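Local coordinates for gamma-glutamyl-gamma-aminobutyrate hydrolase PuuD (Escherichia coli, PDB 6VTV), which hydrolyses the gamma-glutamyl linkage of gamma-glutamyl-gamma-aminobutyrate, releasing 4-aminobutanoate and glutamate in the last step of putrescine breakdown, at residues I69-S74 against I114-R119; L143-D148 against S204-V209; S160-V165 against C178-V183; S185-G190 against G222-P227. All blocks are in the same frame, centred on the assembly; numbering follows the deposited sequence.

Contact 1: I69-S74 against I114-R119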
loop_
_atom_site.group_PDB
_atom_site.type_symbol
_atom_site.label_atom_id
_atom_site.label_comp_id
_atom_site.label_asym_id
_atom_site.label_seq_id
_atom_site.Cartn_x
_atom_site.Cartn_y
_atom_site.Cartn_z
ATOM N N ILE B 69 12.361 4.669 -6.154
ATOM C CA ILE B 69 11.113 5.380 -5.899
ATOM C C ILE B 69 10.239 5.271 -7.140
ATOM O O ILE B 69 10.712 5.488 -8.261
ATOM C CB ILE B 69 11.358 6.853 -5.526
ATOM C CG1 ILE B 69 12.292 6.951 -4.317
ATOM C CG2 ILE B 69 10.041 7.556 -5.234
ATOM C CD1 ILE B 69 11.837 6.135 -3.127
ATOM N N TYR B 70 8.964 4.947 -6.934
ATOM C CA TYR B 70 8.022 4.661 -8.012
ATOM C C TYR B 70 6.823 5.585 -7.849
ATOM O O TYR B 70 6.093 5.491 -6.857
ATOM C CB TYR B 70 7.602 3.191 -7.971
ATOM C CG TYR B 70 6.745 2.706 -9.118
ATOM C CD1 TYR B 70 6.899 3.212 -10.403
ATOM C CD2 TYR B 70 5.793 1.716 -8.916
ATOM C CE1 TYR B 70 6.113 2.752 -11.450
ATOM C CE2 TYR B 70 5.004 1.255 -9.947
ATOM C CZ TYR B 70 5.168 1.770 -11.213
ATOM O OH TYR B 70 4.379 1.299 -12.238
ATOM N N LEU B 71 6.626 6.485 -8.813
ATOM C CA LEU B 71 5.536 7.455 -8.768
ATOM C C LEU B 71 4.469 7.077 -9.786
ATOM O O LEU B 71 4.604 7.404 -10.976
ATOM C CB LEU B 71 6.057 8.869 -9.042
ATOM C CG LEU B 71 7.153 9.422 -8.132
ATOM C CD1 LEU B 71 7.454 10.859 -8.507
ATOM C CD2 LEU B 71 6.757 9.324 -6.669
ATOM N N PRO B 72 3.396 6.402 -9.383
ATOM C CA PRO B 72 2.355 6.029 -10.344
ATOM C C PRO B 72 1.541 7.235 -10.786
ATOM O O PRO B 72 1.553 8.298 -10.164
ATOM C CB PRO B 72 1.481 5.037 -9.565
ATOM C CG PRO B 72 2.258 4.694 -8.325
ATOM C CD PRO B 72 3.115 5.882 -8.037
ATOM N N GLY B 73 0.826 7.048 -11.889
ATOM C CA GLY B 73 -0.156 8.025 -12.309
ATOM C C GLY B 73 -1.405 7.964 -11.450
ATOM O O GLY B 73 -1.576 7.089 -10.599
ATOM N N SER B 74 -2.299 8.921 -11.687
ATOM C CA SER B 74 -3.525 9.036 -10.908
ATOM C C SER B 74 -4.454 10.047 -11.566
ATOM O O SER B 74 -3.982 10.967 -12.246
ATOM C CB SER B 74 -3.209 9.454 -9.470
ATOM O OG SER B 74 -4.387 9.610 -8.695
ATOM N N ILE B 114 14.517 7.022 -9.587
ATOM C CA ILE B 114 13.106 7.388 -9.607
ATOM C C ILE B 114 12.536 7.054 -10.977
ATOM O O ILE B 114 13.152 7.350 -12.007
ATOM C CB ILE B 114 12.891 8.886 -9.293
ATOM C CG1 ILE B 114 13.603 9.283 -8.000
ATOM C CG2 ILE B 114 11.406 9.208 -9.210
ATOM C CD1 ILE B 114 13.559 10.770 -7.720
ATOM N N PHE B 115 11.356 6.437 -10.988
ATOM C CA PHE B 115 10.588 6.226 -12.208
ATOM C C PHE B 115 9.181 6.751 -11.972
ATOM O O PHE B 115 8.475 6.265 -11.083
ATOM C CB PHE B 115 10.558 4.751 -12.612
ATOM C CG PHE B 115 9.933 4.506 -13.956
ATOM C CD1 PHE B 115 10.176 5.369 -15.013
ATOM C CD2 PHE B 115 9.108 3.413 -14.166
ATOM C CE1 PHE B 115 9.604 5.150 -16.252
ATOM C CE2 PHE B 115 8.533 3.188 -15.405
ATOM C CZ PHE B 115 8.783 4.058 -16.449
ATOM N N ALA B 116 8.780 7.742 -12.764
ATOM C CA ALA B 116 7.531 8.460 -12.565
ATOM C C ALA B 116 6.644 8.323 -13.795
ATOM O O ALA B 116 7.127 8.383 -14.929
ATOM C CB ALA B 116 7.802 9.934 -12.267
ATOM N N ILE B 117 5.345 8.143 -13.563
ATOM C CA ILE B 117 4.373 7.883 -14.621
ATOM C C ILE B 117 3.256 8.915 -14.531
ATOM O O ILE B 117 2.643 9.082 -13.468
ATOM C CB ILE B 117 3.801 6.457 -14.524
ATOM C CG1 ILE B 117 4.889 5.419 -14.815
ATOM C CG2 ILE B 117 2.618 6.288 -15.476
ATOM C CD1 ILE B 117 4.400 3.985 -14.750
ATOM N N CYS B 118 2.995 9.598 -15.650
ATOM C CA CYS B 118 1.874 10.522 -15.811
ATOM C C CYS B 118 1.877 11.599 -14.729
ATOM O O CYS B 118 2.608 12.588 -14.842
ATOM C CB CYS B 118 0.546 9.756 -15.817
ATOM S SG CYS B 118 -0.904 10.761 -16.236
ATOM N N ARG B 119 1.067 11.430 -13.679
ATOM C CA ARG B 119 1.099 12.388 -12.577
ATOM C C ARG B 119 2.482 12.454 -11.945
ATOM O O ARG B 119 2.892 13.513 -11.457
ATOM C CB ARG B 119 0.055 12.027 -11.519
ATOM C CG ARG B 119 -0.130 13.102 -10.457
ATOM C CD ARG B 119 -0.580 12.499 -9.141
ATOM N NE ARG B 119 -1.502 13.377 -8.431
ATOM C CZ ARG B 119 -1.135 14.251 -7.501
ATOM N NH1 ARG B 119 0.142 14.367 -7.164
ATOM N NH2 ARG B 119 -2.045 15.008 -6.907
HETATM O O HOH W 1 -2.026 10.476 -13.816
#
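Tyr70 and Phe115 lie side by side on one face of two parallel strands. Each has CG anti to its backbone N (chi1 -174° in Tyr70), and both rings rise the same way. Tyr70 CE1 comes 4.1 Å from Phe115 CD2. The CD1 methyl of Ile117 lies at the edge of the tyrosine ring, 3.7 Å from Tyr70 OH. That hydroxyl is hydrogen-bonded to the carbonyl of Tyr35 in helix 33-42. On the other face sit Ile69, Ile114, Leu71 and Ala116. Leu71 CB meets Ala116 CB at 3.8 Å, and Leu71 CD1 leans on the same methyl. Ile69 touches Ile114 less closely, through CB against CG1.

Three backbone bonds join the strands: Phe115 N to Ile69 O, Leu71 N to Phe115 O (2.9 Å) and Ile117 N to Leu71 O (2.8 Å). Beyond them the chains become loop and helix start. Gly73 packs its CA against Cys118 CB, and Arg119 CD passes 4.0 Å from Ser74 CB. The guanidinium of Arg119 goes on to salt bridges with Glu123 and Asp97. A water accepts from Ser74 N at 2.7 Å and more weakly from Arg119 N. Cys118, the predicted nucleophile, sits at the N-cap with phi 55° and psi -99°. This sharp strand-to-helix turn is consistent with the nucleophile elbow of class I glutamine amidotransferase folds.

Contact 2: L143-D148 against S204-V209. With MN (manganese (II) ion), chain D.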
loop_
_atom_site.group_PDB
_atom_site.type_symbol
_atom_site.label_atom_id
_atom_site.label_comp_id
_atom_site.label_asym_id
_atom_site.label_seq_id
_atom_site.Cartn_x
_atom_site.Cartn_y
_atom_site.Cartn_z
ATOM N N LEU B 143 -2.460 18.449 -29.471
ATOM C CA LEU B 143 -3.327 17.312 -29.726
ATOM C C LEU B 143 -4.254 17.078 -28.534
ATOM O O LEU B 143 -4.110 17.682 -27.467
ATOM C CB LEU B 143 -2.498 16.053 -29.988
ATOM C CG LEU B 143 -1.379 16.149 -31.025
ATOM C CD1 LEU B 143 -0.425 14.974 -30.879
ATOM C CD2 LEU B 143 -1.952 16.200 -32.430
ATOM N N GLU B 144 -5.217 16.181 -28.721
ATOM C CA GLU B 144 -6.082 15.756 -27.623
ATOM C C GLU B 144 -5.355 14.665 -26.851
ATOM O O GLU B 144 -5.264 13.521 -27.300
ATOM C CB GLU B 144 -7.430 15.271 -28.144
ATOM C CG GLU B 144 -8.386 14.828 -27.045
ATOM C CD GLU B 144 -8.565 15.882 -25.968
ATOM O OE1 GLU B 144 -9.315 16.853 -26.198
ATOM O OE2 GLU B 144 -7.949 15.741 -24.891
ATOM N N HIS B 145 -4.823 15.021 -25.684
ATOM C CA HIS B 145 -4.045 14.089 -24.880
ATOM C C HIS B 145 -4.889 13.304 -23.884
ATOM O O HIS B 145 -4.379 12.358 -23.276
ATOM C CB HIS B 145 -2.935 14.842 -24.138
ATOM C CG HIS B 145 -1.801 15.266 -25.021
ATOM N ND1 HIS B 145 -0.722 14.451 -25.292
ATOM C CD2 HIS B 145 -1.581 16.419 -25.699
ATOM C CE1 HIS B 145 0.113 15.083 -26.096
ATOM N NE2 HIS B 145 -0.383 16.278 -26.359
ATOM N N ARG B 146 -6.158 13.662 -23.711
ATOM C CA ARG B 146 -7.025 12.949 -22.785
ATOM C C ARG B 146 -7.616 11.710 -23.440
ATOM O O ARG B 146 -7.788 11.643 -24.660
ATOM C CB ARG B 146 -8.159 13.850 -22.301
ATOM C CG ARG B 146 -7.711 15.031 -21.474
ATOM C CD ARG B 146 -8.857 15.999 -21.255
ATOM N NE ARG B 146 -9.388 16.499 -22.519
ATOM C CZ ARG B 146 -10.391 17.363 -22.619
ATOM N NH1 ARG B 146 -10.981 17.826 -21.525
ATOM N NH2 ARG B 146 -10.807 17.762 -23.813
ATOM N N GLU B 147 -7.934 10.723 -22.608
ATOM C CA GLU B 147 -8.663 9.554 -23.061
ATOM C C GLU B 147 -10.157 9.862 -23.126
ATOM O O GLU B 147 -10.640 10.856 -22.579
ATOM C CB GLU B 147 -8.400 8.369 -22.132
ATOM C CG GLU B 147 -9.274 8.348 -20.881
ATOM C CD GLU B 147 -8.824 9.334 -19.812
ATOM O OE1 GLU B 147 -7.844 10.077 -20.041
ATOM O OE2 GLU B 147 -9.457 9.368 -18.735
ATOM N N ASP B 148 -10.896 8.992 -23.815
ATOM C CA ASP B 148 -12.348 9.095 -23.861
ATOM C C ASP B 148 -12.921 8.311 -22.688
ATOM O O ASP B 148 -12.872 7.071 -22.703
ATOM C CB ASP B 148 -12.885 8.561 -25.182
ATOM C CG ASP B 148 -14.328 8.962 -25.436
ATOM O OD1 ASP B 148 -15.009 9.394 -24.482
ATOM O OD2 ASP B 148 -14.783 8.838 -26.593
ATOM N N SER B 204 5.706 14.895 -27.930
ATOM C CA SER B 204 4.667 14.570 -28.892
ATOM C C SER B 204 4.815 15.472 -30.119
ATOM O O SER B 204 5.506 16.491 -30.064
ATOM C CB SER B 204 3.287 14.733 -28.256
ATOM O OG SER B 204 3.247 15.833 -27.364
ATOM N N PRO B 205 4.190 15.114 -31.248
ATOM C CA PRO B 205 4.355 15.930 -32.466
ATOM C C PRO B 205 3.879 17.370 -32.328
ATOM O O PRO B 205 4.177 18.182 -33.214
ATOM C CB PRO B 205 3.530 15.174 -33.516
ATOM C CG PRO B 205 3.488 13.776 -33.023
ATOM C CD PRO B 205 3.431 13.881 -31.526
ATOM N N ASP B 206 3.157 17.714 -31.263
ATOM C CA ASP B 206 2.720 19.084 -31.028
ATOM C C ASP B 206 3.692 19.872 -30.156
ATOM O O ASP B 206 3.387 21.007 -29.780
ATOM C CB ASP B 206 1.323 19.096 -30.397
ATOM C CG ASP B 206 1.236 18.247 -29.139
ATOM O OD1 ASP B 206 2.277 17.730 -28.681
ATOM O OD2 ASP B 206 0.116 18.095 -28.605
ATOM N N GLY B 207 4.848 19.296 -29.826
ATOM C CA GLY B 207 5.840 19.967 -29.016
ATOM C C GLY B 207 5.701 19.764 -27.523
ATOM O O GLY B 207 6.599 20.174 -26.776
ATOM N N LEU B 208 4.613 19.149 -27.063
ATOM C CA LEU B 208 4.417 18.933 -25.635
ATOM C C LEU B 208 5.451 17.953 -25.096
ATOM O O LEU B 208 5.687 16.894 -25.684
ATOM C CB LEU B 208 3.009 18.405 -25.360
ATOM C CG LEU B 208 2.662 18.235 -23.878
ATOM C CD1 LEU B 208 2.332 19.579 -23.241
ATOM C CD2 LEU B 208 1.520 17.249 -23.686
ATOM N N VAL B 209 6.064 18.309 -23.969
ATOM C CA VAL B 209 7.044 17.433 -23.341
ATOM C C VAL B 209 6.324 16.224 -22.759
ATOM O O VAL B 209 5.417 16.362 -21.929
ATOM C CB VAL B 209 7.838 18.183 -22.264
ATOM C CG1 VAL B 209 8.725 17.220 -21.503
ATOM C CG2 VAL B 209 8.667 19.293 -22.895
HETATM MN MN MN D . 0.001 12.534 -24.279
HETATM O O HOH W 2 0.887 10.667 -23.276
#
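The imidazole of His145 has Leu208 CD2 over one face, 3.4 Å above the plane and offset toward the rim. The methyl lies 3.6 Å from the ring centroid, a CH-pi contact. At the ring edge, near its plane, are Asp206 OD2 and Ser204 OG, the latter 3.5 Å from His145 CE1. His145 and Asp206 meet tip to tip, their ring and carboxylate planes 35° apart. His145 NE2 donates to the syn lone pair of Asp206 OD2 at 2.9 Å. The anti lone pair of the same oxygen takes Leu143 N at 2.7 Å. One carboxylate oxygen therefore ties together two residues of 143-148.

The other oxygen is used within 204-209. Ser204 to Gly207 form a type I beta turn, and Asp206 OD1 accepts from Leu208 N in an Asx turn. Ser204 OG also donates to Asp206 OD1, at 2.5 Å. Asp206 CG stands between its backbone N and carbonyl carbon (chi1 54°), near Leu143 N and His145 NE2.

The other ring nitrogen, His145 ND1, binds the manganese ion at 2.3 Å. His161, Ser185, His187, Glu210 and a water complete the site. Asp206 is thus a second-shell carboxylate that helps to fix the rotation of a metal-binding histidine, and its charge would probably make ND1 a stronger donor to the metal. At the outer margin, Leu143 CD1 rests 4.1 Å from Pro205 CD.

Contact 3: S160-V165 against C178-V183; sequences SHEVQV and CSNFWV. With MN (manganese (II) ion), chain D.
Strands 161-165 and 180-183 pair antiparallel within the large mixed sheet, and His161 at one end of the pair binds manganese. Strand 161-165 has strand 198-203 as its other neighbour. Backbone bonds link His161 with Val183 and Val163 with Phe181. Val165 N adds a bond to Ser179 O. Ser160 and His161 both donate to Val183 O, Ser160 N at 2.8 Å, which makes a classic beta bulge at the metal-binding His161.

On one face, Glu162 lays its aliphatic part over the Trp182 indole. Glu162 CG is 3.4 Å from the centroid of the six-membered ring and almost straight above it. The carboxylate plane is only 16° from the ring plane. Farther along this face, Gln164 NE2 donates to Asn180 OD1, though the modelled length is doubtfully short. The two amide planes stand 84° apart.

The other face is mostly apolar, apart from His161. With CG between its backbone N and carbonyl carbon (chi1 49°), the Phe181 ring lies against Val163 CG2, which is over one face and 3.4 Å from Phe181 CE1. Val165 CG2 touches the ring edge. Val163 CG1 meets Val183 CG2 at 3.7 Å. Val183 CG2 also reaches His161 CE1, at 3.6 Å.

His161 NE2 binds the metal at 2.3 Å. Its ND1 donates to Glu162 O from above the carbonyl plane. With a proton on ND1, NE2 offers its lone pair to manganese, so the imidazole is consistent with a neutral ligand held at both nitrogens.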
loop_
_atom_site.group_PDB
_atom_site.type_symbol
_atom_site.label_atom_id
_atom_site.label_comp_id
_atom_site.label_asym_id
_atom_site.label_seq_id
_atom_site.Cartn_x
_atom_site.Cartn_y
_atom_site.Cartn_z
ATOM N N SER B 160 -2.301 6.274 -28.560
ATOM C CA SER B 160 -2.973 7.550 -28.770
ATOM C C SER B 160 -2.215 8.466 -29.715
ATOM O O SER B 160 -2.809 9.016 -30.650
ATOM C CB SER B 160 -3.189 8.255 -27.421
ATOM O OG SER B 160 -4.102 9.330 -27.553
ATOM N N HIS B 161 -0.920 8.660 -29.487
ATOM C CA HIS B 161 -0.105 9.518 -30.330
ATOM C C HIS B 161 1.340 9.048 -30.245
ATOM O O HIS B 161 1.706 8.240 -29.385
ATOM C CB HIS B 161 -0.231 10.991 -29.919
ATOM C CG HIS B 161 0.217 11.266 -28.517
ATOM N ND1 HIS B 161 1.542 11.235 -28.139
ATOM C CD2 HIS B 161 -0.486 11.576 -27.402
ATOM C CE1 HIS B 161 1.636 11.513 -26.851
ATOM N NE2 HIS B 161 0.420 11.724 -26.380
ATOM N N GLU B 162 2.165 9.563 -31.148
ATOM C CA GLU B 162 3.577 9.222 -31.147
ATOM C C GLU B 162 4.361 10.189 -30.265
ATOM O O GLU B 162 3.875 11.249 -29.867
ATOM C CB GLU B 162 4.135 9.231 -32.570
ATOM C CG GLU B 162 3.362 8.371 -33.548
ATOM C CD GLU B 162 3.814 8.571 -34.981
ATOM O OE1 GLU B 162 4.657 7.781 -35.454
ATOM O OE2 GLU B 162 3.328 9.520 -35.630
ATOM N N VAL B 163 5.590 9.794 -29.944
ATOM C CA VAL B 163 6.552 10.662 -29.278
ATOM C C VAL B 163 7.901 10.465 -29.954
ATOM O O VAL B 163 8.221 9.378 -30.443
ATOM C CB VAL B 163 6.661 10.388 -27.759
ATOM C CG1 VAL B 163 5.378 10.784 -27.043
ATOM C CG2 VAL B 163 6.984 8.931 -27.503
ATOM N N GLN B 164 8.692 11.533 -29.992
ATOM C CA GLN B 164 10.018 11.508 -30.590
ATOM C C GLN B 164 11.065 11.709 -29.503
ATOM O O GLN B 164 11.014 12.695 -28.762
ATOM C CB GLN B 164 10.157 12.584 -31.668
ATOM C CG GLN B 164 11.512 12.596 -32.351
ATOM C CD GLN B 164 11.443 13.139 -33.763
ATOM O OE1 GLN B 164 11.870 14.263 -34.028
ATOM N NE2 GLN B 164 10.904 12.343 -34.679
ATOM N N VAL B 165 12.011 10.775 -29.418
ATOM C CA VAL B 165 13.025 10.818 -28.373
ATOM C C VAL B 165 14.021 11.931 -28.670
ATOM O O VAL B 165 14.500 12.074 -29.803
ATOM C CB VAL B 165 13.733 9.460 -28.256
ATOM C CG1 VAL B 165 14.911 9.549 -27.294
ATOM C CG2 VAL B 165 12.753 8.389 -27.806
ATOM N N CYS B 178 14.952 2.805 -31.418
ATOM C CA CYS B 178 13.704 3.556 -31.475
ATOM C C CYS B 178 13.945 5.010 -31.085
ATOM O O CYS B 178 14.236 5.313 -29.925
ATOM C CB CYS B 178 12.661 2.914 -30.564
ATOM S SG CYS B 178 12.760 1.117 -30.414
ATOM N N SER B 179 13.809 5.912 -32.054
ATOM C CA SER B 179 13.720 7.341 -31.787
ATOM C C SER B 179 12.287 7.852 -31.856
ATOM O O SER B 179 12.045 9.027 -31.557
ATOM C CB SER B 179 14.588 8.125 -32.780
ATOM O OG SER B 179 14.256 7.794 -34.115
ATOM N N ASN B 180 11.384 7.002 -32.292
ATOM C CA ASN B 180 10.013 7.365 -32.439
ATOM C C ASN B 180 9.140 6.164 -32.167
ATOM O O ASN B 180 9.440 5.124 -32.672
ATOM C CB ASN B 180 9.860 7.744 -33.875
ATOM C CG ASN B 180 9.277 9.072 -34.044
ATOM O OD1 ASN B 180 9.945 10.010 -34.382
ATOM N ND2 ASN B 180 8.019 9.163 -33.824
ATOM N N PHE B 181 8.038 6.303 -31.441
ATOM C CA PHE B 181 7.170 5.173 -31.138
ATOM C C PHE B 181 5.827 5.687 -30.642
ATOM O O PHE B 181 5.663 6.869 -30.332
ATOM C CB PHE B 181 7.808 4.237 -30.107
ATOM C CG PHE B 181 8.339 4.940 -28.893
ATOM C CD1 PHE B 181 7.530 5.148 -27.788
ATOM C CD2 PHE B 181 9.648 5.388 -28.852
ATOM C CE1 PHE B 181 8.019 5.790 -26.666
ATOM C CE2 PHE B 181 10.141 6.032 -27.734
ATOM C CZ PHE B 181 9.324 6.236 -26.639
ATOM N N TRP B 182 4.867 4.768 -30.562
ATOM C CA TRP B 182 3.513 5.081 -30.134
ATOM C C TRP B 182 3.380 4.929 -28.626
ATOM O O TRP B 182 3.968 4.026 -28.024
ATOM C CB TRP B 182 2.504 4.169 -30.835
ATOM C CG TRP B 182 2.317 4.477 -32.284
ATOM C CD1 TRP B 182 2.944 3.878 -33.338
ATOM C CD2 TRP B 182 1.438 5.457 -32.845
ATOM N NE1 TRP B 182 2.511 4.426 -34.520
ATOM C CE2 TRP B 182 1.586 5.398 -34.246
ATOM C CE3 TRP B 182 0.540 6.380 -32.300
ATOM C CZ2 TRP B 182 0.869 6.226 -35.107
ATOM C CZ3 TRP B 182 -0.170 7.201 -33.156
ATOM C CH2 TRP B 182 -0.001 7.119 -34.545
ATOM N N VAL B 183 2.600 5.822 -28.020
ATOM C CA VAL B 183 2.295 5.768 -26.596
ATOM C C VAL B 183 0.812 6.052 -26.413
ATOM O O VAL B 183 0.178 6.703 -27.250
ATOM C CB VAL B 183 3.139 6.774 -25.778
ATOM C CG1 VAL B 183 4.624 6.473 -25.911
ATOM C CG2 VAL B 183 2.837 8.202 -26.209
HETATM MN MN MN D . 0.001 12.534 -24.279
HETATM O O HOH W 2 0.887 10.667 -23.276
#

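Contact 4: S185-G190 against G222-P227. With MN (manganese (II) ion), chain D.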
loop_
_atom_site.group_PDB
_atom_site.type_symbol
_atom_site.label_atom_id
_atom_site.label_comp_id
_atom_site.label_asym_id
_atom_site.label_seq_id
_atom_site.Cartn_x
_atom_site.Cartn_y
_atom_site.Cartn_z
ATOM N N SER B 185 -2.233 7.899 -24.057
ATOM C CA SER B 185 -2.319 9.257 -23.526
ATOM C C SER B 185 -3.602 9.383 -22.722
ATOM O O SER B 185 -4.696 9.200 -23.265
ATOM C CB SER B 185 -2.279 10.291 -24.654
ATOM O OG SER B 185 -2.035 11.597 -24.159
ATOM N N LEU B 186 -3.473 9.686 -21.430
ATOM C CA LEU B 186 -4.617 9.843 -20.538
ATOM C C LEU B 186 -4.343 10.987 -19.558
ATOM O O LEU B 186 -4.296 10.810 -18.342
ATOM C CB LEU B 186 -4.919 8.547 -19.783
ATOM C CG LEU B 186 -5.119 7.241 -20.556
ATOM C CD1 LEU B 186 -3.794 6.518 -20.729
ATOM C CD2 LEU B 186 -6.124 6.346 -19.844
ATOM N N HIS B 187 -4.162 12.195 -20.088
ATOM C CA HIS B 187 -3.827 13.332 -19.243
ATOM C C HIS B 187 -4.415 14.610 -19.824
ATOM O O HIS B 187 -4.323 14.855 -21.031
ATOM C CB HIS B 187 -2.308 13.473 -19.078
ATOM C CG HIS B 187 -1.565 13.622 -20.369
ATOM N ND1 HIS B 187 -0.966 14.803 -20.748
ATOM C CD2 HIS B 187 -1.310 12.736 -21.361
ATOM C CE1 HIS B 187 -0.380 14.642 -21.921
ATOM N NE2 HIS B 187 -0.574 13.396 -22.315
ATOM N N GLY B 188 -5.019 15.416 -18.953
ATOM C CA GLY B 188 -5.547 16.712 -19.332
ATOM C C GLY B 188 -4.619 17.837 -18.931
ATOM O O GLY B 188 -4.835 18.998 -19.291
ATOM N N GLN B 189 -3.583 17.498 -18.171
ATOM C CA GLN B 189 -2.536 18.430 -17.795
ATOM C C GLN B 189 -1.209 17.954 -18.372
ATOM O O GLN B 189 -1.054 16.788 -18.747
ATOM C CB GLN B 189 -2.435 18.576 -16.269
ATOM C CG GLN B 189 -3.722 19.054 -15.611
ATOM C CD GLN B 189 -3.497 19.630 -14.226
ATOM O OE1 GLN B 189 -2.461 19.396 -13.604
ATOM N NE2 GLN B 189 -4.469 20.392 -13.737
ATOM N N GLY B 190 -0.252 18.873 -18.451
ATOM C CA GLY B 190 1.045 18.538 -19.009
ATOM C C GLY B 190 2.083 19.561 -18.610
ATOM O O GLY B 190 1.776 20.592 -18.010
ATOM N N GLY B 222 10.895 10.415 -15.855
ATOM C CA GLY B 222 9.446 10.519 -15.855
ATOM C C GLY B 222 8.905 10.437 -17.265
ATOM O O GLY B 222 9.518 10.942 -18.206
ATOM N N VAL B 223 7.760 9.774 -17.407
ATOM C CA VAL B 223 7.065 9.681 -18.684
ATOM C C VAL B 223 5.619 10.105 -18.477
ATOM O O VAL B 223 5.030 9.882 -17.414
ATOM C CB VAL B 223 7.144 8.264 -19.303
ATOM C CG1 VAL B 223 8.594 7.841 -19.486
ATOM C CG2 VAL B 223 6.396 7.252 -18.448
ATOM N N GLN B 224 5.050 10.742 -19.502
ATOM C CA GLN B 224 3.686 11.244 -19.413
ATOM C C GLN B 224 2.649 10.180 -19.747
ATOM O O GLN B 224 1.505 10.281 -19.289
ATOM C CB GLN B 224 3.520 12.457 -20.334
ATOM C CG GLN B 224 2.153 13.125 -20.283
ATOM C CD GLN B 224 1.840 13.732 -18.928
ATOM O OE1 GLN B 224 2.294 14.831 -18.605
ATOM N NE2 GLN B 224 1.053 13.019 -18.128
ATOM N N TRP B 225 3.023 9.160 -20.513
ATOM C CA TRP B 225 2.100 8.096 -20.873
ATOM C C TRP B 225 2.070 7.044 -19.764
ATOM O O TRP B 225 2.616 7.238 -18.675
ATOM C CB TRP B 225 2.479 7.502 -22.229
ATOM C CG TRP B 225 3.852 6.905 -22.300
ATOM C CD1 TRP B 225 4.186 5.597 -22.108
ATOM C CD2 TRP B 225 5.072 7.588 -22.614
ATOM N NE1 TRP B 225 5.539 5.423 -22.271
ATOM C CE2 TRP B 225 6.106 6.631 -22.582
ATOM C CE3 TRP B 225 5.392 8.918 -22.914
ATOM C CZ2 TRP B 225 7.437 6.960 -22.838
ATOM C CZ3 TRP B 225 6.714 9.242 -23.168
ATOM C CH2 TRP B 225 7.719 8.267 -23.128
ATOM N N HIS B 226 1.421 5.908 -20.035
ATOM C CA HIS B 226 1.194 4.857 -19.045
ATOM C C HIS B 226 1.858 3.568 -19.516
ATOM O O HIS B 226 1.204 2.706 -20.124
ATOM C CB HIS B 226 -0.299 4.643 -18.803
ATOM C CG HIS B 226 -0.922 5.682 -17.924
ATOM N ND1 HIS B 226 -1.372 5.406 -16.651
ATOM C CD2 HIS B 226 -1.174 6.996 -18.134
ATOM C CE1 HIS B 226 -1.871 6.505 -16.114
ATOM N NE2 HIS B 226 -1.764 7.484 -16.994
ATOM N N PRO B 227 3.155 3.394 -19.243
ATOM C CA PRO B 227 3.820 2.139 -19.619
ATOM C C PRO B 227 3.451 0.962 -18.730
ATOM O O PRO B 227 3.774 -0.179 -19.081
ATOM C CB PRO B 227 5.308 2.484 -19.495
ATOM C CG PRO B 227 5.351 3.541 -18.437
ATOM C CD PRO B 227 4.066 4.325 -18.552
HETATM MN MN MN D . 0.001 12.534 -24.279
HETATM O O HOH W 3 -1.198 9.854 -19.659
HETATM O O HOH W 2 0.887 10.667 -23.276
#
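Gln224 meets His187 directly after strand 220-223 ends at Val223. Gln224 CG is anti to its backbone N (chi1 -177°), and the chain bends at chi2. CG sits over the centre of the His187 imidazole, 3.4 Å from its centroid, in a CH-pi contact. The amide continues across the same ring, with Gln224 NE2 3.5 Å from His187 CG. Amide and ring planes are 11° apart, so the two flat groups stack. Gln224 OE1 ends near Gly190 CA. The backbone of Gln224 is joined to the other segment through a water, which donates to Gln224 O and accepts from Leu186 N at 2.9 Å.

Trp225 turns its indole away, onto Glu210, Ala211 and helix 235-254. His226 comes back toward 185-190. Leu186 CD1 touches His226 CD2 at 3.7 Å, the two side chains crossing at about a right angle. The bridging water lies at the edge of the His226 ring, in its plane. His226 is a predicted active-site residue: its ND1 is hydrogen-bonded to Glu228 and its ring packs against Cys118, consistent with a Cys-His-Glu triad.

Across the contact, His187 is held at both nitrogens. Its ND1 donates to Gln189 O at 2.8 Å, nearly in the ring plane, and its NE2 binds manganese at 2.2 Å. Ser185 OG is also a ligand, at 2.2 Å. The contact thus joins two metal ligands to a predicted catalytic histidine. The ND1 bond leaves the NE2 lone pair for the metal, and Gln224 CG and its amide lie over one ring face without binding the ion.

Contact 1 comes first along the chain. Contact 3 is nested within the loop closed by contact 2, and the segments of contacts 2 and 4 alternate. Contacts 1, 3 and 4 reach the same mixed sheet. The centre of contact 1 lies about 2 Å from that of the chain, those of contacts 2 and 3 about 17 Å from it. Contact 4 lies between, its centre about 10 Å from that of contact 1. Strands 114-117 and 220-223 are neighbours, which brings Cys118 beside His226. Contacts 2, 3 and 4 converge on one manganese ion, with Glu210 completing its protein ligands. The ion lies about 8 Å from the side chain of Cys118, close to the predicted catalytic residues.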